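Local coordinates for ceramide very long chain fatty acid hydroxylase SCS7 (Saccharomyces cerevisiae, PDB 4ZR1), which hydroxylates the very long chain fatty acid of ceramides at C-2 as an integral membrane enzyme with two bound zinc ions that likely form its catalytic centre, at residues A[98-103]-A[184-189]; A[102-107]-A[228-233]; A[109-114]-A[223-228]. All blocks are in the same frame, centred on the assembly; numbering follows the deposited sequence.

Interaction 1 (A[98-103]-A[184-189]); sequences PLTKTA and KYRLVM. With BOG (octyl beta-D-glucopyranoside), chain E.
A single arginine side chain grips both the backbone and the side chain of one threonine: Arg186 meets Thr100 side-on, one nitrogen to each of two oxygens. The CB of Arg186 starts out away from 98-103, but a bend at chi2 (72°) swings the guanidinium back alongside Thr100. NE donates to the Thr100 carbonyl O at 2.6 Å, approaching from above the carbonyl plane. NH2 reaches Thr100 OG1 at 2.7 Å along an almost straight N-H (175°). Both oxygens lie in the guanidinium plane, so the pair fixes the rotation of the group. Arg186 also has salt bridges to Asp183 and Glu97. Glu97, weakly paired with Lys101 NZ as well, probably eases the repulsion between the two like charges, NZ to Arg186 NH2 4.2 Å.

Next to this clamp the two backbones join directly, Thr102 N giving a straight bond of 2.9 Å to a lone pair of Tyr185 O. The Tyr185 ring runs on past Ala103, CE1 to CB at 3.9 Å. Farther along, Val188 CG2 crosses obliquely to the hydroxyl of Thr102. Carbonyls Arg186 O and Leu187 O accept O2 and O3 of an octyl glucoside. The result is a junction of two loops on what is inferred to be the cytoplasmic side, one leading into helix 106-125 and the other into helix 191-208, alongside the histidine-ligated zinc site: the side chains of Val188 and His232 are about 6 Å apart.

Interaction 2 (A[102-107]-A[228-233]); sequences TAWWVV and YDECHF. With ZN (zinc ion), chain C; BOG (octyl beta-D-glucopyranoside), chain J; BOG (octyl beta-D-glucopyranoside), chain I.
The backbone points CB of Trp104 at helix 211-236, and the crowded chi1 position, CG between the backbone N and the carbonyl carbon (62°), then carries the indole off to the side. CB sits over the centre of the Phe233 ring, 3.4 Å from the centroid, a CH-pi contact. CG of Phe233 anti to its backbone N brings the ring across, and chi2 of 84° turns its face to Trp104 CB. The pyrrole part of the indole follows obliquely, with Trp104 CD1 3.8 Å from Phe233 CZ.

From the same helix, Glu230, bent at chi2 (-54°), turns its carboxyl to Trp104 and Val107. OE1 lies in the indole plane at the CE3 edge of Trp104, while OE2 is 2.8 Å from Trp104 O, a spacing that suggests a protonated acid. Val107 slides past in the opposite direction, its CB 3.6 Å from Glu230 OE2.

A type I turn, Ala103 to Val106, leads into the helix and sends Trp105 outward. There one face of its indole is covered by detergent C4' (octyl glucoside, chain J), and the opposite face by Ala103 CB. His232, which takes no part in the contact, binds zinc through NE2 at 2.3 Å together with His177, His236, His251 and His255. The contact thus packs the first transmembrane helix against the histidine-bearing end of the fourth, next to the zinc site of this sterol desaturase family member.

Interaction 3 (A[109-114]-A[223-228]); sequences VAWLPV and FGYVCY
Helices 106-125 and 211-236 run nearly antiparallel here, their local axes 9.6 Å apart at 155°, and the first is kinked at Pro113 and Val114, whose nitrogens lack the usual bond to the preceding turn. Trp111 and Val226 face each other across the gap, CB of the tryptophan 3.8 Å from CG2 of the valine. With its CG beside the backbone N, the Trp111 indole turns along the interface toward Tyr225. The Tyr225 edge then points at the indole face in an offset edge-to-face pair, planes 74° apart, with CE2 3.8 Å from Trp111 CD1.

This is apolar packing between the first and fourth transmembrane helices of the hydroxylase, and no hydrogen bond crosses it. Phe194 of helix 191-208 stacks on Tyr225 and also meets the Trp111 ring. Phe194 lines a tridecane pocket, and a bound tridecane lies about 5 Å from the Trp111 side chain.

Nearer the surface, Leu112 extends so that its CD2 branch reaches two neighbours at once. One is the edge of the Phe223 ring, 4.0 Å away at CD1; the other is Val226 CG1, at 4.1 Å. Val226 therefore splits its two methyls, CG2 to Trp111 and CG1 to Leu112, while the Phe223 ring also touches Val115 further along helix 106-125.

All three contacts are largely buried, but their chemistry changes on going from the loops, inferred to be cytoplasmic, into the membrane. Interaction 1 is polar, held by hydrogen bonds and flanked by salt bridges; interaction 3 is wholly apolar across its helices and is partly exposed at Leu112 and Phe223; interaction 2, between them, mixes aromatic contact with a buried acid. Interactions 2 and 3 join the same helices, 106-125 and 211-236, and meet where Val107 CG1 packs on Tyr225 CE2. Interactions 1 and 2 share Thr102 and Ala103, and Asp229 OD2 ties them together by accepting a probable hydrogen bond from Met189 N at 2.9 Å.

Interaction 1 (A[98-103]-A[184-189])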
loop_
_atom_site.group_PDB
_atom_site.type_symbol
_atom_site.label_atom_id
_atom_site.label_comp_id
_atom_site.label_asym_id
_atom_site.label_seq_id
_atom_site.Cartn_x
_atom_site.Cartn_y
_atom_site.Cartn_z
ATOM N N PRO A 98 -6.822 17.168 6.874
ATOM C CA PRO A 98 -5.442 16.946 7.328
ATOM C C PRO A 98 -5.087 15.502 7.706
ATOM O O PRO A 98 -3.955 15.086 7.448
ATOM C CB PRO A 98 -5.340 17.862 8.549
ATOM C CG PRO A 98 -6.178 19.027 8.160
ATOM C CD PRO A 98 -7.361 18.431 7.418
ATOM N N LEU A 99 -6.029 14.759 8.279
ATOM C CA LEU A 99 -5.819 13.352 8.626
ATOM C C LEU A 99 -5.491 12.443 7.440
ATOM O O LEU A 99 -5.024 11.321 7.621
ATOM C CB LEU A 99 -7.060 12.809 9.323
ATOM C CG LEU A 99 -7.273 13.378 10.711
ATOM C CD1 LEU A 99 -8.607 12.927 11.264
ATOM C CD2 LEU A 99 -6.115 12.895 11.572
ATOM N N THR A 100 -5.755 12.907 6.229
ATOM C CA THR A 100 -5.616 12.045 5.061
ATOM C C THR A 100 -4.273 12.281 4.400
ATOM O O THR A 100 -3.974 11.686 3.375
ATOM C CB THR A 100 -6.760 12.284 4.021
ATOM O OG1 THR A 100 -6.541 13.516 3.320
ATOM C CG2 THR A 100 -8.141 12.326 4.718
ATOM N N LYS A 101 -3.470 13.161 4.988
ATOM C CA LYS A 101 -2.183 13.518 4.402
ATOM C C LYS A 101 -1.049 13.169 5.352
ATOM O O LYS A 101 -0.978 13.695 6.453
ATOM C CB LYS A 101 -2.140 15.003 4.055
ATOM C CG LYS A 101 -3.030 15.421 2.891
ATOM C CD LYS A 101 -2.629 16.811 2.427
ATOM C CE LYS A 101 -3.423 17.267 1.232
ATOM N NZ LYS A 101 -4.853 17.496 1.570
ATOM N N THR A 102 -0.180 12.251 4.947
ATOM C CA THR A 102 0.897 11.825 5.827
ATOM C C THR A 102 2.193 11.745 5.037
ATOM O O THR A 102 2.292 11.001 4.058
ATOM C CB THR A 102 0.616 10.460 6.477
ATOM O OG1 THR A 102 0.765 9.443 5.490
ATOM C CG2 THR A 102 -0.813 10.396 7.033
ATOM N N ALA A 103 3.178 12.524 5.460
ATOM C CA ALA A 103 4.457 12.577 4.779
ATOM C C ALA A 103 5.293 11.353 5.122
ATOM O O ALA A 103 5.072 10.720 6.150
ATOM C CB ALA A 103 5.193 13.840 5.149
ATOM N N LYS A 184 2.239 11.927 -3.024
ATOM C CA LYS A 184 3.279 11.756 -2.010
ATOM C C LYS A 184 2.752 11.793 -0.568
ATOM O O LYS A 184 3.459 11.410 0.363
ATOM C CB LYS A 184 4.380 12.805 -2.199
ATOM C CG LYS A 184 3.933 14.245 -2.018
ATOM C CD LYS A 184 5.060 15.227 -2.351
ATOM C CE LYS A 184 4.588 16.677 -2.255
ATOM N NZ LYS A 184 5.654 17.661 -2.595
ATOM N N TYR A 185 1.506 12.206 -0.371
ATOM C CA TYR A 185 0.973 12.223 0.986
ATOM C C TYR A 185 -0.073 11.150 1.240
ATOM O O TYR A 185 -0.666 11.116 2.309
ATOM C CB TYR A 185 0.387 13.587 1.319
ATOM C CG TYR A 185 1.422 14.689 1.412
ATOM C CD1 TYR A 185 2.165 14.882 2.568
ATOM C CD2 TYR A 185 1.631 15.550 0.353
ATOM C CE1 TYR A 185 3.095 15.896 2.652
ATOM C CE2 TYR A 185 2.556 16.560 0.430
ATOM C CZ TYR A 185 3.285 16.735 1.576
ATOM O OH TYR A 185 4.208 17.756 1.628
ATOM N N ARG A 186 -0.282 10.259 0.276
ATOM C CA ARG A 186 -1.214 9.155 0.465
ATOM C C ARG A 186 -0.570 7.819 0.151
ATOM O O ARG A 186 -1.213 6.926 -0.398
ATOM C CB ARG A 186 -2.457 9.335 -0.412
ATOM C CG ARG A 186 -3.576 10.120 0.246
ATOM C CD ARG A 186 -3.229 11.587 0.343
ATOM N NE ARG A 186 -4.359 12.352 0.850
ATOM C CZ ARG A 186 -5.227 13.005 0.082
ATOM N NH1 ARG A 186 -5.094 13.008 -1.245
ATOM N NH2 ARG A 186 -6.231 13.662 0.646
ATOM N N LEU A 187 0.705 7.683 0.491
ATOM C CA LEU A 187 1.416 6.439 0.261
ATOM C C LEU A 187 1.625 5.711 1.586
ATOM O O LEU A 187 1.099 4.617 1.785
ATOM C CB LEU A 187 2.746 6.707 -0.456
ATOM C CG LEU A 187 3.560 5.524 -0.982
ATOM C CD1 LEU A 187 4.531 5.962 -2.074
ATOM C CD2 LEU A 187 4.331 4.873 0.152
ATOM N N VAL A 188 2.394 6.304 2.494
ATOM C CA VAL A 188 2.637 5.626 3.756
ATOM C C VAL A 188 1.368 5.625 4.584
ATOM O O VAL A 188 0.426 6.360 4.303
ATOM C CB VAL A 188 3.779 6.251 4.563
ATOM C CG1 VAL A 188 5.039 6.384 3.687
ATOM C CG2 VAL A 188 3.358 7.578 5.147
ATOM N N MET A 189 1.344 4.768 5.590
ATOM C CA MET A 189 0.153 4.569 6.388
ATOM C C MET A 189 0.038 5.664 7.415
ATOM O O MET A 189 1.010 6.010 8.074
ATOM C CB MET A 189 0.185 3.216 7.088
ATOM C CG MET A 189 0.404 2.047 6.160
ATOM S SD MET A 189 0.261 0.516 7.085
ATOM C CE MET A 189 -1.153 0.932 8.084
HETATM C C1 BOG E . -3.584 4.681 2.982
HETATM O O1 BOG E . -3.881 6.027 3.282
HETATM C C2 BOG E . -2.546 4.650 1.886
HETATM O O2 BOG E . -3.158 5.136 0.714
HETATM C C3 BOG E . -2.112 3.228 1.610
HETATM O O3 BOG E . -0.994 3.161 0.754
HETATM C C4 BOG E . -1.821 2.482 2.877
HETATM O O4 BOG E . -1.672 1.125 2.536
HETATM C C5 BOG E . -2.980 2.637 3.824
HETATM O O5 BOG E . -3.126 4.007 4.133
HETATM C C6 BOG E . -2.680 1.783 5.047
HETATM O O6 BOG E . -3.274 2.289 6.222
HETATM C "C1'" BOG E . -5.259 6.322 3.389
HETATM C "C2'" BOG E . -5.480 7.790 3.691
HETATM C "C3'" BOG E . -6.807 7.938 4.409
HETATM C "C4'" BOG E . -6.648 8.611 5.760
HETATM C "C5'" BOG E . -7.637 8.032 6.757
HETATM C "C6'" BOG E . -7.780 8.962 7.938
HETATM C "C7'" BOG E . -8.621 8.311 9.012
HETATM C "C8'" BOG E . -10.081 8.407 8.632
#

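Interaction 2 (A[102-107]-A[228-233])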
loop_
_atom_site.group_PDB
_atom_site.type_symbol
_atom_site.label_atom_id
_atom_site.label_comp_id
_atom_site.label_asym_id
_atom_site.label_seq_id
_atom_site.Cartn_x
_atom_site.Cartn_y
_atom_site.Cartn_z
ATOM N N THR A 102 -0.180 12.251 4.947
ATOM C CA THR A 102 0.897 11.825 5.827
ATOM C C THR A 102 2.193 11.745 5.037
ATOM O O THR A 102 2.292 11.001 4.058
ATOM C CB THR A 102 0.616 10.460 6.477
ATOM O OG1 THR A 102 0.765 9.443 5.490
ATOM C CG2 THR A 102 -0.813 10.396 7.033
ATOM N N ALA A 103 3.178 12.524 5.460
ATOM C CA ALA A 103 4.457 12.577 4.779
ATOM C C ALA A 103 5.293 11.353 5.122
ATOM O O ALA A 103 5.072 10.720 6.150
ATOM C CB ALA A 103 5.193 13.840 5.149
ATOM N N TRP A 104 6.249 11.035 4.251
ATOM C CA TRP A 104 7.161 9.908 4.438
ATOM C C TRP A 104 7.827 9.891 5.814
ATOM O O TRP A 104 7.934 8.840 6.435
ATOM C CB TRP A 104 8.246 9.918 3.356
ATOM C CG TRP A 104 9.117 11.137 3.378
ATOM C CD1 TRP A 104 8.885 12.317 2.740
ATOM C CD2 TRP A 104 10.369 11.293 4.067
ATOM N NE1 TRP A 104 9.908 13.205 2.988
ATOM C CE2 TRP A 104 10.832 12.602 3.798
ATOM C CE3 TRP A 104 11.143 10.456 4.880
ATOM C CZ2 TRP A 104 12.034 13.093 4.314
ATOM C CZ3 TRP A 104 12.337 10.950 5.400
ATOM C CH2 TRP A 104 12.768 12.254 5.114
ATOM N N TRP A 105 8.244 11.058 6.299
ATOM C CA TRP A 105 8.986 11.144 7.557
ATOM C C TRP A 105 8.130 10.883 8.791
ATOM O O TRP A 105 8.651 10.781 9.898
ATOM C CB TRP A 105 9.672 12.517 7.688
ATOM C CG TRP A 105 8.760 13.696 7.505
ATOM C CD1 TRP A 105 8.581 14.411 6.366
ATOM C CD2 TRP A 105 7.904 14.293 8.495
ATOM N NE1 TRP A 105 7.665 15.416 6.574
ATOM C CE2 TRP A 105 7.232 15.366 7.873
ATOM C CE3 TRP A 105 7.635 14.019 9.844
ATOM C CZ2 TRP A 105 6.320 16.178 8.548
ATOM C CZ3 TRP A 105 6.720 14.827 10.520
ATOM C CH2 TRP A 105 6.071 15.891 9.866
ATOM N N VAL A 106 6.822 10.770 8.611
ATOM C CA VAL A 106 5.934 10.597 9.752
ATOM C C VAL A 106 6.108 9.213 10.390
ATOM O O VAL A 106 6.086 9.072 11.622
ATOM C CB VAL A 106 4.464 10.811 9.337
ATOM C CG1 VAL A 106 3.509 10.489 10.494
ATOM C CG2 VAL A 106 4.278 12.226 8.876
ATOM N N VAL A 107 6.292 8.197 9.552
ATOM C CA VAL A 107 6.424 6.833 10.043
ATOM C C VAL A 107 7.684 6.630 10.911
ATOM O O VAL A 107 7.582 6.124 12.034
ATOM C CB VAL A 107 6.432 5.825 8.882
ATOM C CG1 VAL A 107 6.523 4.413 9.428
ATOM C CG2 VAL A 107 5.199 6.012 8.004
ATOM N N TYR A 228 9.619 -1.178 5.666
ATOM C CA TYR A 228 8.683 -1.384 4.560
ATOM C C TYR A 228 8.084 -0.092 3.967
ATOM O O TYR A 228 8.146 0.125 2.751
ATOM C CB TYR A 228 7.537 -2.301 5.010
ATOM C CG TYR A 228 6.256 -2.094 4.217
ATOM C CD1 TYR A 228 6.094 -2.663 2.956
ATOM C CD2 TYR A 228 5.210 -1.331 4.730
ATOM C CE1 TYR A 228 4.931 -2.471 2.225
ATOM C CE2 TYR A 228 4.049 -1.140 4.018
ATOM C CZ TYR A 228 3.914 -1.706 2.759
ATOM O OH TYR A 228 2.751 -1.512 2.038
ATOM N N ASP A 229 7.491 0.748 4.817
ATOM C CA ASP A 229 6.742 1.918 4.355
ATOM C C ASP A 229 7.690 2.960 3.797
ATOM O O ASP A 229 7.366 3.636 2.825
ATOM C CB ASP A 229 5.913 2.530 5.489
ATOM C CG ASP A 229 4.440 2.774 5.102
ATOM O OD1 ASP A 229 4.056 2.620 3.915
ATOM O OD2 ASP A 229 3.658 3.127 6.017
ATOM N N GLU A 230 8.855 3.101 4.432
ATOM C CA GLU A 230 9.899 3.984 3.927
ATOM C C GLU A 230 10.408 3.462 2.598
ATOM O O GLU A 230 10.490 4.201 1.623
ATOM C CB GLU A 230 11.040 4.106 4.923
ATOM C CG GLU A 230 10.616 4.778 6.210
ATOM C CD GLU A 230 9.959 6.125 5.967
ATOM O OE1 GLU A 230 10.660 7.080 5.593
ATOM O OE2 GLU A 230 8.734 6.225 6.131
ATOM N N CYS A 231 10.731 2.173 2.557
ATOM C CA CYS A 231 11.092 1.549 1.300
ATOM C C CYS A 231 9.997 1.819 0.267
ATOM O O CYS A 231 10.265 2.364 -0.810
ATOM C CB CYS A 231 11.310 0.047 1.468
ATOM S SG CYS A 231 11.861 -0.774 -0.051
ATOM N N HIS A 232 8.763 1.461 0.620
ATOM C CA HIS A 232 7.616 1.648 -0.263
ATOM C C HIS A 232 7.546 3.064 -0.814
ATOM O O HIS A 232 7.377 3.255 -2.014
ATOM C CB HIS A 232 6.320 1.324 0.463
ATOM C CG HIS A 232 5.123 1.360 -0.422
ATOM N ND1 HIS A 232 3.840 1.453 0.061
ATOM C CD2 HIS A 232 5.018 1.310 -1.772
ATOM C CE1 HIS A 232 2.991 1.466 -0.953
ATOM N NE2 HIS A 232 3.680 1.385 -2.076
ATOM N N PHE A 233 7.697 4.053 0.061
ATOM C CA PHE A 233 7.729 5.443 -0.369
ATOM C C PHE A 233 8.797 5.700 -1.431
ATOM O O PHE A 233 8.505 6.245 -2.498
ATOM C CB PHE A 233 7.959 6.385 0.816
ATOM C CG PHE A 233 7.788 7.835 0.463
ATOM C CD1 PHE A 233 6.520 8.415 0.454
ATOM C CD2 PHE A 233 8.881 8.614 0.098
ATOM C CE1 PHE A 233 6.353 9.750 0.112
ATOM C CE2 PHE A 233 8.720 9.965 -0.248
ATOM C CZ PHE A 233 7.460 10.527 -0.243
HETATM ZN ZN ZN C . 3.129 1.340 -4.310
HETATM C C1 BOG J . 6.438 21.627 5.032
HETATM O O1 BOG J . 7.050 21.242 6.233
HETATM C C2 BOG J . 7.288 21.171 3.875
HETATM O O2 BOG J . 8.589 21.684 4.024
HETATM C C3 BOG J . 6.659 21.691 2.601
HETATM O O3 BOG J . 7.329 21.146 1.492
HETATM C C4 BOG J . 5.207 21.264 2.561
HETATM O O4 BOG J . 4.554 21.861 1.464
HETATM C C5 BOG J . 4.519 21.662 3.847
HETATM O O5 BOG J . 5.167 21.036 4.926
HETATM C C6 BOG J . 3.068 21.235 3.803
HETATM O O6 BOG J . 2.305 22.240 3.173
HETATM C "C1'" BOG J . 6.747 19.920 6.603
HETATM C "C2'" BOG J . 7.944 19.033 6.343
HETATM C "C3'" BOG J . 8.982 19.256 7.422
HETATM C "C4'" BOG J . 9.271 17.950 8.133
HETATM C "C5'" BOG J . 9.258 18.142 9.638
HETATM C "C6'" BOG J . 10.100 17.074 10.308
HETATM C "C7'" BOG J . 9.737 17.035 11.778
HETATM C "C8'" BOG J . 10.298 15.795 12.449
HETATM C C1 BOG I . 10.714 17.757 3.157
HETATM O O1 BOG I . 11.907 17.634 3.890
HETATM C C2 BOG I . 10.786 19.085 2.443
HETATM O O2 BOG I . 10.818 20.120 3.398
HETATM C C3 BOG I . 9.597 19.267 1.529
HETATM O O3 BOG I . 9.824 20.395 0.718
HETATM C C4 BOG I . 9.426 18.049 0.651
HETATM O O4 BOG I . 8.210 18.147 -0.058
HETATM C C5 BOG I . 9.420 16.800 1.505
HETATM O O5 BOG I . 10.635 16.707 2.218
HETATM C C6 BOG I . 9.249 15.585 0.610
HETATM O O6 BOG I . 7.879 15.326 0.380
HETATM C "C1'" BOG I . 11.766 17.061 5.165
HETATM C "C2'" BOG I . 13.133 16.991 5.807
HETATM C "C3'" BOG I . 13.290 15.666 6.518
HETATM C "C4'" BOG I . 12.805 15.794 7.943
HETATM C "C5'" BOG I . 13.669 14.953 8.858
HETATM C "C6'" BOG I . 13.323 13.482 8.729
HETATM C "C7'" BOG I . 13.519 12.790 10.070
HETATM C "C8'" BOG I . 13.360 11.285 9.933
#

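Interaction 3 (A[109-114]-A[223-228])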
loop_
_atom_site.group_PDB
_atom_site.type_symbol
_atom_site.label_atom_id
_atom_site.label_comp_id
_atom_site.label_asym_id
_atom_site.label_seq_id
_atom_site.Cartn_x
_atom_site.Cartn_y
_atom_site.Cartn_z
ATOM N N VAL A 109 9.493 8.934 12.589
ATOM C CA VAL A 109 9.441 9.735 13.820
ATOM C C VAL A 109 8.382 9.222 14.786
ATOM O O VAL A 109 8.522 9.380 15.994
ATOM C CB VAL A 109 9.180 11.261 13.564
ATOM C CG1 VAL A 109 10.146 11.809 12.526
ATOM C CG2 VAL A 109 7.757 11.522 13.152
ATOM N N ALA A 110 7.323 8.604 14.272
ATOM C CA ALA A 110 6.288 8.102 15.162
ATOM C C ALA A 110 6.688 6.773 15.795
ATOM O O ALA A 110 6.435 6.548 16.979
ATOM C CB ALA A 110 4.964 7.959 14.421
ATOM N N TRP A 111 7.330 5.895 15.027
ATOM C CA TRP A 111 7.426 4.501 15.464
ATOM C C TRP A 111 8.805 4.010 15.891
ATOM O O TRP A 111 8.900 3.100 16.713
ATOM C CB TRP A 111 6.873 3.601 14.364
ATOM C CG TRP A 111 5.426 3.919 14.081
ATOM C CD1 TRP A 111 4.884 4.280 12.881
ATOM C CD2 TRP A 111 4.349 3.942 15.029
ATOM N NE1 TRP A 111 3.535 4.504 13.019
ATOM C CE2 TRP A 111 3.183 4.309 14.326
ATOM C CE3 TRP A 111 4.256 3.682 16.400
ATOM C CZ2 TRP A 111 1.944 4.420 14.942
ATOM C CZ3 TRP A 111 3.029 3.791 17.012
ATOM C CH2 TRP A 111 1.884 4.158 16.283
ATOM N N LEU A 112 9.866 4.599 15.356
ATOM C CA LEU A 112 11.206 4.243 15.809
ATOM C C LEU A 112 11.426 4.478 17.320
ATOM O O LEU A 112 12.180 3.744 17.942
ATOM C CB LEU A 112 12.260 4.999 15.007
ATOM C CG LEU A 112 12.514 4.531 13.573
ATOM C CD1 LEU A 112 13.745 5.241 13.003
ATOM C CD2 LEU A 112 12.696 3.033 13.511
ATOM N N PRO A 113 10.780 5.494 17.923
ATOM C CA PRO A 113 10.930 5.504 19.384
ATOM C C PRO A 113 10.245 4.326 20.067
ATOM O O PRO A 113 10.705 3.892 21.116
ATOM C CB PRO A 113 10.274 6.826 19.797
ATOM C CG PRO A 113 10.434 7.698 18.608
ATOM C CD PRO A 113 10.253 6.778 17.429
ATOM N N VAL A 114 9.159 3.819 19.495
ATOM C CA VAL A 114 8.510 2.657 20.082
ATOM C C VAL A 114 9.408 1.421 19.895
ATOM O O VAL A 114 9.544 0.615 20.808
ATOM C CB VAL A 114 7.100 2.425 19.478
ATOM C CG1 VAL A 114 6.488 1.153 20.029
ATOM C CG2 VAL A 114 6.191 3.610 19.804
ATOM N N PHE A 223 9.960 -2.521 13.602
ATOM C CA PHE A 223 11.076 -1.960 12.825
ATOM C C PHE A 223 10.971 -2.369 11.358
ATOM O O PHE A 223 11.256 -1.585 10.453
ATOM C CB PHE A 223 12.420 -2.418 13.400
ATOM C CG PHE A 223 13.615 -1.971 12.599
ATOM C CD1 PHE A 223 14.094 -0.673 12.701
ATOM C CD2 PHE A 223 14.266 -2.849 11.753
ATOM C CE1 PHE A 223 15.189 -0.263 11.967
ATOM C CE2 PHE A 223 15.364 -2.446 11.027
ATOM C CZ PHE A 223 15.829 -1.151 11.136
ATOM N N GLY A 224 10.553 -3.608 11.140
ATOM C CA GLY A 224 10.345 -4.121 9.807
ATOM C C GLY A 224 9.247 -3.365 9.100
ATOM O O GLY A 224 9.370 -3.085 7.910
ATOM N N TYR A 225 8.182 -3.023 9.828
ATOM C CA TYR A 225 7.107 -2.223 9.245
ATOM C C TYR A 225 7.628 -0.867 8.767
ATOM O O TYR A 225 7.314 -0.428 7.655
ATOM C CB TYR A 225 5.955 -1.994 10.230
ATOM C CG TYR A 225 5.202 -0.748 9.850
ATOM C CD1 TYR A 225 4.374 -0.735 8.729
ATOM C CD2 TYR A 225 5.363 0.440 10.569
ATOM C CE1 TYR A 225 3.708 0.425 8.346
ATOM C CE2 TYR A 225 4.703 1.603 10.186
ATOM C CZ TYR A 225 3.880 1.586 9.073
ATOM O OH TYR A 225 3.232 2.726 8.681
ATOM N N VAL A 226 8.406 -0.201 9.621
ATOM C CA VAL A 226 8.977 1.104 9.288
ATOM C C VAL A 226 9.896 1.035 8.074
ATOM O O VAL A 226 9.880 1.927 7.223
ATOM C CB VAL A 226 9.756 1.689 10.467
ATOM C CG1 VAL A 226 10.386 3.017 10.065
ATOM C CG2 VAL A 226 8.816 1.855 11.670
ATOM N N CYS A 227 10.685 -0.032 7.982
ATOM C CA CYS A 227 11.534 -0.220 6.816
ATOM C C CYS A 227 10.687 -0.392 5.561
ATOM O O CYS A 227 10.995 0.187 4.523
ATOM C CB CYS A 227 12.459 -1.419 7.012
ATOM S SG CYS A 227 13.701 -1.174 8.306
ATOM N N TYR A 228 9.619 -1.178 5.666
ATOM C CA TYR A 228 8.683 -1.384 4.560
ATOM C C TYR A 228 8.084 -0.092 3.967
ATOM O O TYR A 228 8.146 0.125 2.751
ATOM C CB TYR A 228 7.537 -2.301 5.010
ATOM C CG TYR A 228 6.256 -2.094 4.217
ATOM C CD1 TYR A 228 6.094 -2.663 2.956
ATOM C CD2 TYR A 228 5.210 -1.331 4.730
ATOM C CE1 TYR A 228 4.931 -2.471 2.225
ATOM C CE2 TYR A 228 4.049 -1.140 4.018
ATOM C CZ TYR A 228 3.914 -1.706 2.759
ATOM O OH TYR A 228 2.751 -1.512 2.038
#